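PDB 5Y5A: KLLA0F20702p, which is a telomerase protein of the Est1 family that binds Cdc13 and thereby probably helps recruit telomerase to chromosome ends. Local coordinates for residues 136-141 / 157-162; 360-365 / 426-431; 367-372 / 400-405. All coordinates share one frame; numbering follows the deposited sequence.

Interaction 1: residues 136-141 / 157-162; sequences STLELI and SKLNIS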
ATOM      1  N   SER A 136      -0.102 -23.681 -12.159  1.00 76.21           N
ATOM      2  CA  SER A 136      -0.697 -24.354 -13.320  1.00 71.43           C
ATOM      3  C   SER A 136      -1.733 -23.449 -13.954  1.00 71.30           C
ATOM      4  O   SER A 136      -1.809 -23.320 -15.176  1.00 72.55           O
ATOM      5  CB  SER A 136      -1.375 -25.675 -12.940  1.00 68.14           C
ATOM      6  OG  SER A 136      -0.454 -26.636 -12.466  1.00 71.61           O
ATOM      7  N   THR A 137      -2.542 -22.837 -13.100  1.00 66.26           N
ATOM      8  CA  THR A 137      -3.641 -22.005 -13.548  1.00 67.19           C
ATOM      9  C   THR A 137      -3.104 -20.785 -14.292  1.00 72.04           C
ATOM     10  O   THR A 137      -3.610 -20.437 -15.359  1.00 74.65           O
ATOM     11  CB  THR A 137      -4.516 -21.585 -12.363  1.00 63.05           C
ATOM     12  OG1 THR A 137      -4.786 -22.742 -11.560  1.00 68.84           O
ATOM     13  CG2 THR A 137      -5.830 -20.999 -12.848  1.00 58.79           C
ATOM     14  N   LEU A 138      -2.070 -20.156 -13.737  1.00 71.81           N
ATOM     15  CA  LEU A 138      -1.369 -19.067 -14.415  1.00 67.98           C
ATOM     16  C   LEU A 138      -0.887 -19.485 -15.803  1.00 74.01           C
ATOM     17  O   LEU A 138      -1.197 -18.828 -16.801  1.00 77.02           O
ATOM     18  CB  LEU A 138      -0.177 -18.592 -13.585  1.00 65.83           C
ATOM     19  CG  LEU A 138      -0.456 -17.604 -12.459  1.00 69.44           C
ATOM     20  CD1 LEU A 138       0.834 -17.257 -11.742  1.00 71.35           C
ATOM     21  CD2 LEU A 138      -1.123 -16.354 -13.001  1.00 67.90           C
ATOM     22  N   GLU A 139      -0.125 -20.575 -15.856  1.00 70.17           N
ATOM     23  CA  GLU A 139       0.397 -21.101 -17.117  1.00 78.04           C
ATOM     24  C   GLU A 139      -0.730 -21.426 -18.090  1.00 80.73           C
ATOM     25  O   GLU A 139      -0.612 -21.177 -19.290  1.00 82.02           O
ATOM     26  CB  GLU A 139       1.248 -22.355 -16.877  1.00 79.63           C
ATOM     27  CG  GLU A 139       2.615 -22.093 -16.265  1.00 85.53           C
ATOM     28  CD  GLU A 139       3.429 -23.367 -16.093  1.00 93.61           C
ATOM     29  OE1 GLU A 139       2.856 -24.389 -15.659  1.00 94.71           O
ATOM     30  OE2 GLU A 139       4.643 -23.347 -16.392  1.00 96.35           O
ATOM     31  N   LEU A 140      -1.815 -21.992 -17.565  1.00 76.91           N
ATOM     32  CA  LEU A 140      -2.997 -22.272 -18.370  1.00 72.60           C
ATOM     33  C   LEU A 140      -3.526 -20.989 -18.985  1.00 74.41           C
ATOM     34  O   LEU A 140      -3.754 -20.913 -20.190  1.00 81.87           O
ATOM     35  CB  LEU A 140      -4.090 -22.931 -17.527  1.00 68.90           C
ATOM     36  CG  LEU A 140      -5.451 -23.075 -18.218  1.00 74.42           C
ATOM     37  CD1 LEU A 140      -5.370 -24.060 -19.375  1.00 79.83           C
ATOM     38  CD2 LEU A 140      -6.542 -23.485 -17.244  1.00 72.84           C
ATOM     39  N   ILE A 141      -3.701 -19.980 -18.140  1.00 66.50           N
ATOM     40  CA  ILE A 141      -4.276 -18.709 -18.548  1.00 66.19           C
ATOM     41  C   ILE A 141      -3.436 -18.020 -19.619  1.00 72.33           C
ATOM     42  O   ILE A 141      -3.951 -17.635 -20.667  1.00 78.31           O
ATOM     43  CB  ILE A 141      -4.438 -17.772 -17.343  1.00 59.46           C
ATOM     44  CG1 ILE A 141      -5.576 -18.266 -16.450  1.00 58.94           C
ATOM     45  CG2 ILE A 141      -4.701 -16.349 -17.798  1.00 57.84           C
ATOM     46  CD1 ILE A 141      -5.652 -17.552 -15.119  1.00 56.78           C
ATOM     47  N   SER A 157       7.171 -12.376 -18.787  1.00 75.37           N
ATOM     48  CA  SER A 157       8.587 -12.556 -18.489  1.00 81.65           C
ATOM     49  C   SER A 157       8.827 -12.785 -17.004  1.00 82.87           C
ATOM     50  O   SER A 157       9.506 -13.735 -16.616  1.00 90.18           O
ATOM     51  CB  SER A 157       9.385 -11.336 -18.957  1.00 85.93           C
ATOM     52  OG  SER A 157       9.009 -10.953 -20.267  1.00 90.63           O
ATOM     53  N   LYS A 158       8.259 -11.915 -16.176  1.00 78.28           N
ATOM     54  CA  LYS A 158       8.440 -11.988 -14.728  1.00 77.04           C
ATOM     55  C   LYS A 158       7.941 -13.287 -14.111  1.00 78.30           C
ATOM     56  O   LYS A 158       8.326 -13.629 -12.995  1.00 81.41           O
ATOM     57  CB  LYS A 158       7.728 -10.822 -14.044  1.00 72.31           C
ATOM     58  CG  LYS A 158       8.352  -9.468 -14.280  1.00 72.92           C
ATOM     59  CD  LYS A 158       7.608  -8.413 -13.482  1.00 71.52           C
ATOM     60  CE  LYS A 158       8.216  -7.043 -13.664  1.00 73.37           C
ATOM     61  NZ  LYS A 158       7.463  -6.015 -12.898  1.00 73.38           N
ATOM     62  N   LEU A 159       7.074 -13.999 -14.826  1.00 78.87           N
ATOM     63  CA  LEU A 159       6.509 -15.243 -14.311  1.00 81.36           C
ATOM     64  C   LEU A 159       7.143 -16.468 -14.953  1.00 86.96           C
ATOM     65  O   LEU A 159       6.681 -17.590 -14.742  1.00 87.44           O
ATOM     66  CB  LEU A 159       4.986 -15.243 -14.463  1.00 78.59           C
ATOM     67  CG  LEU A 159       4.258 -14.300 -13.506  1.00 74.82           C
ATOM     68  CD1 LEU A 159       2.748 -14.391 -13.664  1.00 74.57           C
ATOM     69  CD2 LEU A 159       4.673 -14.600 -12.075  1.00 75.15           C
ATOM     70  N   ASN A 160       8.200 -16.234 -15.731  1.00 88.26           N
ATOM     71  CA  ASN A 160       8.902 -17.280 -16.482  1.00 90.92           C
ATOM     72  C   ASN A 160       7.960 -18.124 -17.328  1.00 92.32           C
ATOM     73  O   ASN A 160       8.183 -19.318 -17.530  1.00 93.67           O
ATOM     74  CB  ASN A 160       9.720 -18.195 -15.575  1.00 92.09           C
ATOM     75  CG  ASN A 160      11.080 -17.617 -15.250  1.00 96.15           C
ATOM     76  OD1 ASN A 160      11.197 -16.454 -14.856  1.00 97.21           O
ATOM     77  ND2 ASN A 160      12.119 -18.418 -15.433  1.00 99.23           N
ATOM     78  N   ILE A 161       6.903 -17.492 -17.818  1.00 89.53           N
ATOM     79  CA  ILE A 161       5.968 -18.151 -18.706  1.00 89.99           C
ATOM     80  C   ILE A 161       6.391 -17.875 -20.143  1.00 95.11           C
ATOM     81  O   ILE A 161       6.653 -16.729 -20.512  1.00 98.92           O
ATOM     82  CB  ILE A 161       4.531 -17.667 -18.457  1.00 82.95           C
ATOM     83  CG1 ILE A 161       4.072 -18.101 -17.062  1.00 78.00           C
ATOM     84  CG2 ILE A 161       3.591 -18.195 -19.526  1.00 84.82           C
ATOM     85  CD1 ILE A 161       2.777 -17.460 -16.609  1.00 75.25           C
ATOM     86  N   SER A 162       6.481 -18.928 -20.946  1.00 99.40           N
ATOM     87  CA  SER A 162       6.877 -18.770 -22.339  1.00107.56           C
ATOM     88  C   SER A 162       5.780 -18.091 -23.154  1.00112.85           C
ATOM     89  O   SER A 162       4.700 -17.792 -22.642  1.00112.15           O
ATOM     90  CB  SER A 162       7.233 -20.124 -22.955  1.00110.41           C
ATOM     91  OG  SER A 162       8.514 -20.551 -22.526  1.00111.78           O
TER
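Ile161 and Leu138 bring together the outgoing end of helix 155-158 and the flank of helix 113-144, in the part of the chain that belongs to the Est1 family of the TPR clan. A Schellman motif ends the short helix: Asn160, with positive phi, is its C-prime residue, and its N bonds Ser157 O at 3.0 Å. The turn brings the chain back beside helix 113-144, where the CA atoms of Ile161 and Glu139 come within 6.5 Å of each other. Ile161 lies over the flank of the helix, also packing on Tyr135 and Phe142. Ile161 CD1 lies 4.2 Å from Leu138 O and 4.4 Å from Leu138 CB, while Ile161 CG1 meets Glu139 CG at 4.3 Å. That last touch uses the aliphatic part of an otherwise exposed glutamate. The side away from solvent belongs to the leucines. Helix 179-206 packs on both, Cys191 on Leu138 and Leu192 on Leu159, and Tyr135 OH holds Leu159 O by a hydrogen bond. Leu138 and Leu159 each turn CG away from the carbonyl carbon (chi1 -82° and -72°); the two side chains cross nearly at right angles, and their CD1 methyls meet at 3.9 Å.

Interaction 2: residues 360-365 / 426-431; sequences MIFQDL and ARIMMC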
ATOM      1  N   MET A 360      11.726   6.523   3.025  1.00 42.37           N
ATOM      2  CA  MET A 360      10.956   6.220   4.229  1.00 43.36           C
ATOM      3  C   MET A 360      10.108   7.431   4.629  1.00 42.51           C
ATOM      4  O   MET A 360       9.014   7.291   5.196  1.00 43.36           O
ATOM      5  CB  MET A 360      11.892   5.797   5.380  1.00 40.06           C
ATOM      6  CG  MET A 360      11.158   5.430   6.677  1.00 36.74           C
ATOM      7  SD  MET A 360       9.987   4.042   6.478  1.00 49.38           S
ATOM      8  CE  MET A 360      11.162   2.730   6.169  1.00 38.82           C
ATOM      9  N   ILE A 361      10.601   8.627   4.328  1.00 36.89           N
ATOM     10  CA  ILE A 361       9.848   9.835   4.658  1.00 31.85           C
ATOM     11  C   ILE A 361       8.615   9.909   3.776  1.00 36.80           C
ATOM     12  O   ILE A 361       7.528  10.294   4.211  1.00 41.07           O
ATOM     13  CB  ILE A 361      10.715  11.102   4.493  1.00 34.35           C
ATOM     14  CG1 ILE A 361      11.767  11.151   5.609  1.00 37.45           C
ATOM     15  CG2 ILE A 361       9.845  12.348   4.508  1.00 37.39           C
ATOM     16  CD1 ILE A 361      12.878  12.157   5.389  1.00 36.99           C
ATOM     17  N   PHE A 362       8.799   9.501   2.529  1.00 39.56           N
ATOM     18  CA  PHE A 362       7.722   9.417   1.568  1.00 33.23           C
ATOM     19  C   PHE A 362       6.652   8.452   2.080  1.00 37.99           C
ATOM     20  O   PHE A 362       5.458   8.763   2.075  1.00 39.93           O
ATOM     21  CB  PHE A 362       8.298   8.962   0.223  1.00 37.69           C
ATOM     22  CG  PHE A 362       7.316   8.979  -0.915  1.00 46.85           C
ATOM     23  CD1 PHE A 362       7.109  10.130  -1.650  1.00 54.36           C
ATOM     24  CD2 PHE A 362       6.639   7.829  -1.283  1.00 54.78           C
ATOM     25  CE1 PHE A 362       6.217  10.148  -2.716  1.00 57.47           C
ATOM     26  CE2 PHE A 362       5.753   7.841  -2.353  1.00 60.74           C
ATOM     27  CZ  PHE A 362       5.543   9.003  -3.064  1.00 58.67           C
ATOM     28  N   GLN A 363       7.082   7.279   2.530  1.00 43.59           N
ATOM     29  CA  GLN A 363       6.145   6.286   3.054  1.00 41.62           C
ATOM     30  C   GLN A 363       5.388   6.837   4.258  1.00 36.97           C
ATOM     31  O   GLN A 363       4.181   6.651   4.373  1.00 35.64           O
ATOM     32  CB  GLN A 363       6.870   4.994   3.439  1.00 39.20           C
ATOM     33  CG  GLN A 363       5.903   3.858   3.761  1.00 47.85           C
ATOM     34  CD  GLN A 363       6.598   2.524   3.928  1.00 51.47           C
ATOM     35  OE1 GLN A 363       6.764   1.774   2.962  1.00 51.24           O
ATOM     36  NE2 GLN A 363       7.011   2.221   5.156  1.00 42.58           N
ATOM     37  N   ASP A 364       6.106   7.538   5.133  1.00 34.69           N
ATOM     38  CA  ASP A 364       5.512   8.143   6.318  1.00 41.36           C
ATOM     39  C   ASP A 364       4.381   9.109   5.961  1.00 44.70           C
ATOM     40  O   ASP A 364       3.356   9.144   6.636  1.00 39.82           O
ATOM     41  CB  ASP A 364       6.580   8.883   7.134  1.00 33.08           C
ATOM     42  CG  ASP A 364       7.411   7.953   8.007  1.00 45.42           C
ATOM     43  OD1 ASP A 364       7.297   6.713   7.870  1.00 37.45           O
ATOM     44  OD2 ASP A 364       8.196   8.480   8.829  1.00 43.50           O
ATOM     45  N   LEU A 365       4.589   9.892   4.902  1.00 49.46           N
ATOM     46  CA  LEU A 365       3.585  10.837   4.421  1.00 43.94           C
ATOM     47  C   LEU A 365       2.296  10.129   4.017  1.00 37.91           C
ATOM     48  O   LEU A 365       1.211  10.497   4.462  1.00 35.10           O
ATOM     49  CB  LEU A 365       4.138  11.644   3.240  1.00 44.26           C
ATOM     50  CG  LEU A 365       3.118  12.506   2.496  1.00 43.45           C
ATOM     51  CD1 LEU A 365       2.695  13.709   3.328  1.00 38.81           C
ATOM     52  CD2 LEU A 365       3.658  12.950   1.135  1.00 49.97           C
ATOM     53  N   ALA A 426       4.831  16.767  -2.724  1.00 41.35           N
ATOM     54  CA  ALA A 426       3.976  17.941  -2.906  1.00 43.16           C
ATOM     55  C   ALA A 426       2.730  17.607  -3.738  1.00 40.71           C
ATOM     56  O   ALA A 426       1.642  18.099  -3.436  1.00 41.06           O
ATOM     57  CB  ALA A 426       4.765  19.088  -3.545  1.00 40.79           C
ATOM     58  N   ARG A 427       2.883  16.782  -4.777  1.00 40.26           N
ATOM     59  CA  ARG A 427       1.741  16.396  -5.618  1.00 42.87           C
ATOM     60  C   ARG A 427       0.694  15.662  -4.796  1.00 45.91           C
ATOM     61  O   ARG A 427      -0.505  15.885  -4.931  1.00 40.01           O
ATOM     62  CB  ARG A 427       2.168  15.495  -6.778  1.00 40.36           C
ATOM     63  CG  ARG A 427       2.862  16.179  -7.932  1.00 48.05           C
ATOM     64  CD  ARG A 427       3.061  15.187  -9.062  1.00 44.83           C
ATOM     65  NE  ARG A 427       1.790  14.700  -9.595  1.00 39.31           N
ATOM     66  CZ  ARG A 427       1.624  13.497 -10.137  1.00 44.71           C
ATOM     67  NH1 ARG A 427       0.437  13.131 -10.607  1.00 44.38           N
ATOM     68  NH2 ARG A 427       2.649  12.654 -10.209  1.00 45.59           N
ATOM     69  N   ILE A 428       1.181  14.775  -3.944  1.00 44.97           N
ATOM     70  CA  ILE A 428       0.333  13.912  -3.151  1.00 43.32           C
ATOM     71  C   ILE A 428      -0.478  14.707  -2.120  1.00 41.76           C
ATOM     72  O   ILE A 428      -1.681  14.462  -1.942  1.00 40.60           O
ATOM     73  CB  ILE A 428       1.197  12.833  -2.501  1.00 39.89           C
ATOM     74  CG1 ILE A 428       1.603  11.829  -3.577  1.00 34.11           C
ATOM     75  CG2 ILE A 428       0.489  12.159  -1.347  1.00 35.73           C
ATOM     76  CD1 ILE A 428       2.690  10.920  -3.140  1.00 42.30           C
ATOM     77  N   MET A 429       0.168  15.678  -1.479  1.00 36.50           N
ATOM     78  CA  MET A 429      -0.529  16.583  -0.572  1.00 43.70           C
ATOM     79  C   MET A 429      -1.688  17.292  -1.279  1.00 45.93           C
ATOM     80  O   MET A 429      -2.818  17.278  -0.801  1.00 41.29           O
ATOM     81  CB  MET A 429       0.440  17.619   0.014  1.00 44.04           C
ATOM     82  CG  MET A 429       1.556  17.027   0.890  1.00 41.56           C
ATOM     83  SD  MET A 429       2.614  18.319   1.601  1.00 45.87           S
ATOM     84  CE  MET A 429       4.069  17.383   2.064  1.00 40.14           C
ATOM     85  N   MET A 430      -1.399  17.892  -2.429  1.00 44.56           N
ATOM     86  CA  MET A 430      -2.399  18.650  -3.159  1.00 47.00           C
ATOM     87  C   MET A 430      -3.515  17.759  -3.683  1.00 43.58           C
ATOM     88  O   MET A 430      -4.682  18.134  -3.651  1.00 43.52           O
ATOM     89  CB  MET A 430      -1.753  19.413  -4.313  1.00 47.37           C
ATOM     90  CG  MET A 430      -0.649  20.344  -3.862  1.00 49.63           C
ATOM     91  SD  MET A 430      -1.176  21.394  -2.492  1.00 55.31           S
ATOM     92  CE  MET A 430      -2.490  22.285  -3.294  1.00 43.59           C
ATOM     93  N   CYS A 431      -3.156  16.581  -4.166  1.00 34.84           N
ATOM     94  CA  CYS A 431      -4.159  15.659  -4.677  1.00 42.68           C
ATOM     95  C   CYS A 431      -5.064  15.170  -3.558  1.00 41.40           C
ATOM     96  O   CYS A 431      -6.270  14.989  -3.754  1.00 41.23           O
ATOM     97  CB  CYS A 431      -3.497  14.480  -5.380  1.00 44.69           C
ATOM     98  SG  CYS A 431      -2.878  14.907  -7.007  1.00 46.16           S
TER
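The helix segments carrying Phe362 and Leu365 on one side and Ile428 and Met429 on the other run parallel, 3° apart in direction, with their axes 11.4 Å from each other at closest approach. At that spacing the backbones stay well separated, the nearest CA atoms being those of Leu365 and Met429 at 8.7 Å, and long apolar side chains bridge the gap. Ile428 divides its two branches between two partners. Ile428 CD1 presses on the far end of the Phe362 ring, 3.4 Å from CZ and 3.6 Å from CE1, which is tight for carbon against carbon, and the two side chains cross at about a right angle. Phe362 holds CG opposite its backbone N (chi1 -173°), which carries the ring across although its CB does not itself face the other helix. The other branch, Ile428 CG2, lies 4.1 Å from Leu365 CD2. Leu365 is forked in the same way: its second methyl, CD1, receives Met429 CE at 4.1 Å. The methionine chain is extended beyond CG, and this carries its terminal methyl over to the leucine. All four residues are buried. Helix 385-410 comes between helices 339-379 and 421-433 in the chain and packs against one margin of the contact, with Phe402 touching both Leu365 and Met429. Beyond the far side of helix 421-433 lies helix 526-546, whose Phe544 packs on Met430 of helix 421-433; Met430 also packs on an aromatic side chain of the bound peptide, presumably that of Cdc13.

Interaction 3: residues 367-372 / 400-405; sequences LLIGSF and KFFTHL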
ATOM      1  N   LEU A 367       1.324   6.961   4.747  1.00 35.65           N
ATOM      2  CA  LEU A 367       0.778   6.323   5.945  1.00 36.12           C
ATOM      3  C   LEU A 367      -0.073   7.319   6.745  1.00 38.87           C
ATOM      4  O   LEU A 367      -1.203   7.024   7.130  1.00 38.51           O
ATOM      5  CB  LEU A 367       1.904   5.777   6.818  1.00 29.15           C
ATOM      6  CG  LEU A 367       1.562   5.368   8.252  1.00 35.86           C
ATOM      7  CD1 LEU A 367       0.673   4.119   8.276  1.00 40.21           C
ATOM      8  CD2 LEU A 367       2.833   5.127   9.049  1.00 39.38           C
ATOM      9  N   LEU A 368       0.485   8.505   6.966  1.00 37.79           N
ATOM     10  CA  LEU A 368      -0.157   9.555   7.748  1.00 38.50           C
ATOM     11  C   LEU A 368      -1.451  10.054   7.107  1.00 40.69           C
ATOM     12  O   LEU A 368      -2.477  10.192   7.782  1.00 39.62           O
ATOM     13  CB  LEU A 368       0.817  10.721   7.941  1.00 41.67           C
ATOM     14  CG  LEU A 368       0.344  11.852   8.846  1.00 40.69           C
ATOM     15  CD1 LEU A 368       0.075  11.316  10.252  1.00 36.21           C
ATOM     16  CD2 LEU A 368       1.370  12.986   8.857  1.00 35.74           C
ATOM     17  N   ILE A 369      -1.403  10.332   5.805  1.00 38.25           N
ATOM     18  CA  ILE A 369      -2.605  10.732   5.065  1.00 36.83           C
ATOM     19  C   ILE A 369      -3.677   9.650   5.183  1.00 42.65           C
ATOM     20  O   ILE A 369      -4.828   9.928   5.523  1.00 40.20           O
ATOM     21  CB  ILE A 369      -2.290  11.003   3.575  1.00 32.86           C
ATOM     22  CG1 ILE A 369      -1.683  12.395   3.420  1.00 33.73           C
ATOM     23  CG2 ILE A 369      -3.561  10.897   2.707  1.00 34.08           C
ATOM     24  CD1 ILE A 369      -1.052  12.647   2.062  1.00 35.13           C
ATOM     25  N   GLY A 370      -3.285   8.413   4.903  1.00 38.42           N
ATOM     26  CA  GLY A 370      -4.174   7.280   5.062  1.00 33.55           C
ATOM     27  C   GLY A 370      -4.714   7.155   6.477  1.00 33.31           C
ATOM     28  O   GLY A 370      -5.881   6.848   6.672  1.00 37.49           O
ATOM     29  N   SER A 371      -3.868   7.417   7.465  1.00 33.24           N
ATOM     30  CA  SER A 371      -4.267   7.288   8.860  1.00 35.56           C
ATOM     31  C   SER A 371      -5.379   8.237   9.291  1.00 35.81           C
ATOM     32  O   SER A 371      -6.081   7.961  10.271  1.00 37.83           O
ATOM     33  CB  SER A 371      -3.059   7.484   9.768  1.00 36.35           C
ATOM     34  OG  SER A 371      -2.246   6.320   9.732  1.00 42.52           O
ATOM     35  N   PHE A 372      -5.543   9.355   8.587  1.00 34.58           N
ATOM     36  CA  PHE A 372      -6.645  10.263   8.907  1.00 35.66           C
ATOM     37  C   PHE A 372      -7.969   9.582   8.573  1.00 34.01           C
ATOM     38  O   PHE A 372      -8.970   9.774   9.267  1.00 39.35           O
ATOM     39  CB  PHE A 372      -6.526  11.603   8.154  1.00 36.58           C
ATOM     40  CG  PHE A 372      -7.712  12.531   8.370  1.00 38.64           C
ATOM     41  CD1 PHE A 372      -7.833  13.265   9.544  1.00 35.72           C
ATOM     42  CD2 PHE A 372      -8.692  12.670   7.399  1.00 35.79           C
ATOM     43  CE1 PHE A 372      -8.911  14.108   9.752  1.00 38.11           C
ATOM     44  CE2 PHE A 372      -9.787  13.516   7.599  1.00 43.22           C
ATOM     45  CZ  PHE A 372      -9.896  14.234   8.775  1.00 44.32           C
ATOM     46  N   LYS A 400       0.962  20.012  10.365  1.00 43.08           N
ATOM     47  CA  LYS A 400       2.243  20.330  10.972  1.00 44.70           C
ATOM     48  C   LYS A 400       3.347  19.524  10.275  1.00 46.61           C
ATOM     49  O   LYS A 400       4.413  20.054   9.952  1.00 44.62           O
ATOM     50  CB  LYS A 400       2.214  20.030  12.471  1.00 46.77           C
ATOM     51  CG  LYS A 400       3.496  20.393  13.187  1.00 51.84           C
ATOM     52  CD  LYS A 400       3.392  20.150  14.681  1.00 56.40           C
ATOM     53  CE  LYS A 400       4.684  20.564  15.372  1.00 63.50           C
ATOM     54  NZ  LYS A 400       4.604  20.438  16.853  1.00 71.54           N
ATOM     55  N   PHE A 401       3.070  18.242  10.038  1.00 40.97           N
ATOM     56  CA  PHE A 401       3.993  17.347   9.336  1.00 36.46           C
ATOM     57  C   PHE A 401       4.251  17.823   7.906  1.00 35.44           C
ATOM     58  O   PHE A 401       5.395  17.836   7.444  1.00 36.87           O
ATOM     59  CB  PHE A 401       3.432  15.922   9.321  1.00 37.71           C
ATOM     60  CG  PHE A 401       4.402  14.890   8.830  1.00 36.29           C
ATOM     61  CD1 PHE A 401       5.290  14.285   9.705  1.00 35.91           C
ATOM     62  CD2 PHE A 401       4.415  14.511   7.496  1.00 38.46           C
ATOM     63  CE1 PHE A 401       6.181  13.320   9.262  1.00 40.66           C
ATOM     64  CE2 PHE A 401       5.309  13.548   7.042  1.00 43.25           C
ATOM     65  CZ  PHE A 401       6.189  12.956   7.923  1.00 40.97           C
ATOM     66  N   PHE A 402       3.172  18.204   7.220  1.00 36.92           N
ATOM     67  CA  PHE A 402       3.245  18.799   5.881  1.00 37.12           C
ATOM     68  C   PHE A 402       4.185  20.000   5.839  1.00 36.34           C
ATOM     69  O   PHE A 402       5.125  20.038   5.052  1.00 40.90           O
ATOM     70  CB  PHE A 402       1.859  19.257   5.400  1.00 33.06           C
ATOM     71  CG  PHE A 402       0.937  18.142   4.987  1.00 41.42           C
ATOM     72  CD1 PHE A 402       1.273  16.816   5.196  1.00 37.10           C
ATOM     73  CD2 PHE A 402      -0.280  18.435   4.382  1.00 39.57           C
ATOM     74  CE1 PHE A 402       0.419  15.807   4.811  1.00 38.01           C
ATOM     75  CE2 PHE A 402      -1.138  17.429   3.997  1.00 35.22           C
ATOM     76  CZ  PHE A 402      -0.787  16.108   4.213  1.00 35.85           C
ATOM     77  N   THR A 403       3.921  20.992   6.685  1.00 43.83           N
ATOM     78  CA  THR A 403       4.709  22.217   6.653  1.00 44.54           C
ATOM     79  C   THR A 403       6.156  21.951   7.044  1.00 43.54           C
ATOM     80  O   THR A 403       7.070  22.609   6.550  1.00 46.99           O
ATOM     81  CB  THR A 403       4.116  23.302   7.569  1.00 45.14           C
ATOM     82  OG1 THR A 403       4.100  22.836   8.920  1.00 52.04           O
ATOM     83  CG2 THR A 403       2.704  23.616   7.146  1.00 37.21           C
ATOM     84  N   HIS A 404       6.369  20.985   7.925  1.00 41.63           N
ATOM     85  CA  HIS A 404       7.732  20.581   8.263  1.00 42.83           C
ATOM     86  C   HIS A 404       8.421  19.983   7.027  1.00 40.13           C
ATOM     87  O   HIS A 404       9.544  20.361   6.693  1.00 41.47           O
ATOM     88  CB  HIS A 404       7.734  19.581   9.421  1.00 35.89           C
ATOM     89  CG  HIS A 404       9.098  19.270   9.944  1.00 42.66           C
ATOM     90  ND1 HIS A 404       9.865  20.194  10.621  1.00 43.75           N
ATOM     91  CD2 HIS A 404       9.838  18.137   9.888  1.00 40.35           C
ATOM     92  CE1 HIS A 404      11.017  19.645  10.961  1.00 42.06           C
ATOM     93  NE2 HIS A 404      11.023  18.395  10.530  1.00 40.83           N
ATOM     94  N   LEU A 405       7.732  19.069   6.347  1.00 43.42           N
ATOM     95  CA  LEU A 405       8.219  18.507   5.085  1.00 40.99           C
ATOM     96  C   LEU A 405       8.531  19.584   4.061  1.00 40.04           C
ATOM     97  O   LEU A 405       9.568  19.558   3.425  1.00 39.27           O
ATOM     98  CB  LEU A 405       7.195  17.554   4.479  1.00 42.20           C
ATOM     99  CG  LEU A 405       7.199  16.109   4.958  1.00 52.53           C
ATOM    100  CD1 LEU A 405       6.341  15.260   4.034  1.00 52.89           C
ATOM    101  CD2 LEU A 405       8.628  15.602   5.017  1.00 45.65           C
TER
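Leu368 drives its CD2 methyl against the root of Phe401, 3.6 Å from both CB and CG of the phenylalanine and 3.7 Å from Phe401 CD2. The methyl approaches the ring at a slant. One residue further on, Ile369 meets Phe402 differently: Ile369 CG1 sits at the edge of the ring, in its plane, 3.9 Å from Phe402 CZ, and Ile369 CD1 follows at 4.1 Å from Phe402 CZ. With CG turned away from the carbonyl carbon (chi1 -74°), Phe402 extends its ring along the gap until CZ meets Ile369, although its CB does not point there. The two helices follow one another in the chain and run in roughly opposite directions, a helical hairpin of the kind from which TPR-clan folds are built. Around the pairs, Phe397 and Ile398 of helix 385-410 and Ile321 of helix 318-325 also pack on Leu368, while the ring of Phe399 meets that of Phe402 with planes at about 60°. Ile350, further back on helix 339-379, packs on Phe401, and Ile428 and Trp432 of helix 421-433 pack on Ile369.

Interactions 2 and 3 are one continuous core, their centres 8 Å apart, and both draw on helix 339-379. Helices 385-410 and 421-433 follow it in turn, so the 367-372 / 400-405 pairing falls within the span bounded by 360-365 and 426-431. Ile428 CG2 touches Ile369 CD1 at 3.8 Å, and Ile361 CG2 meets Leu405 CD2 at 3.5 Å, joining all three helices. Interaction 1 comes earlier in the chain and across the chain's centre, 35 Å from interaction 2 and 40 Å from interaction 3 between centres. It joins helix 113-144 to the end of helix 155-158 in the Est1 family region, while the other two lie within the region assigned to the Est1 DNA/RNA-binding family.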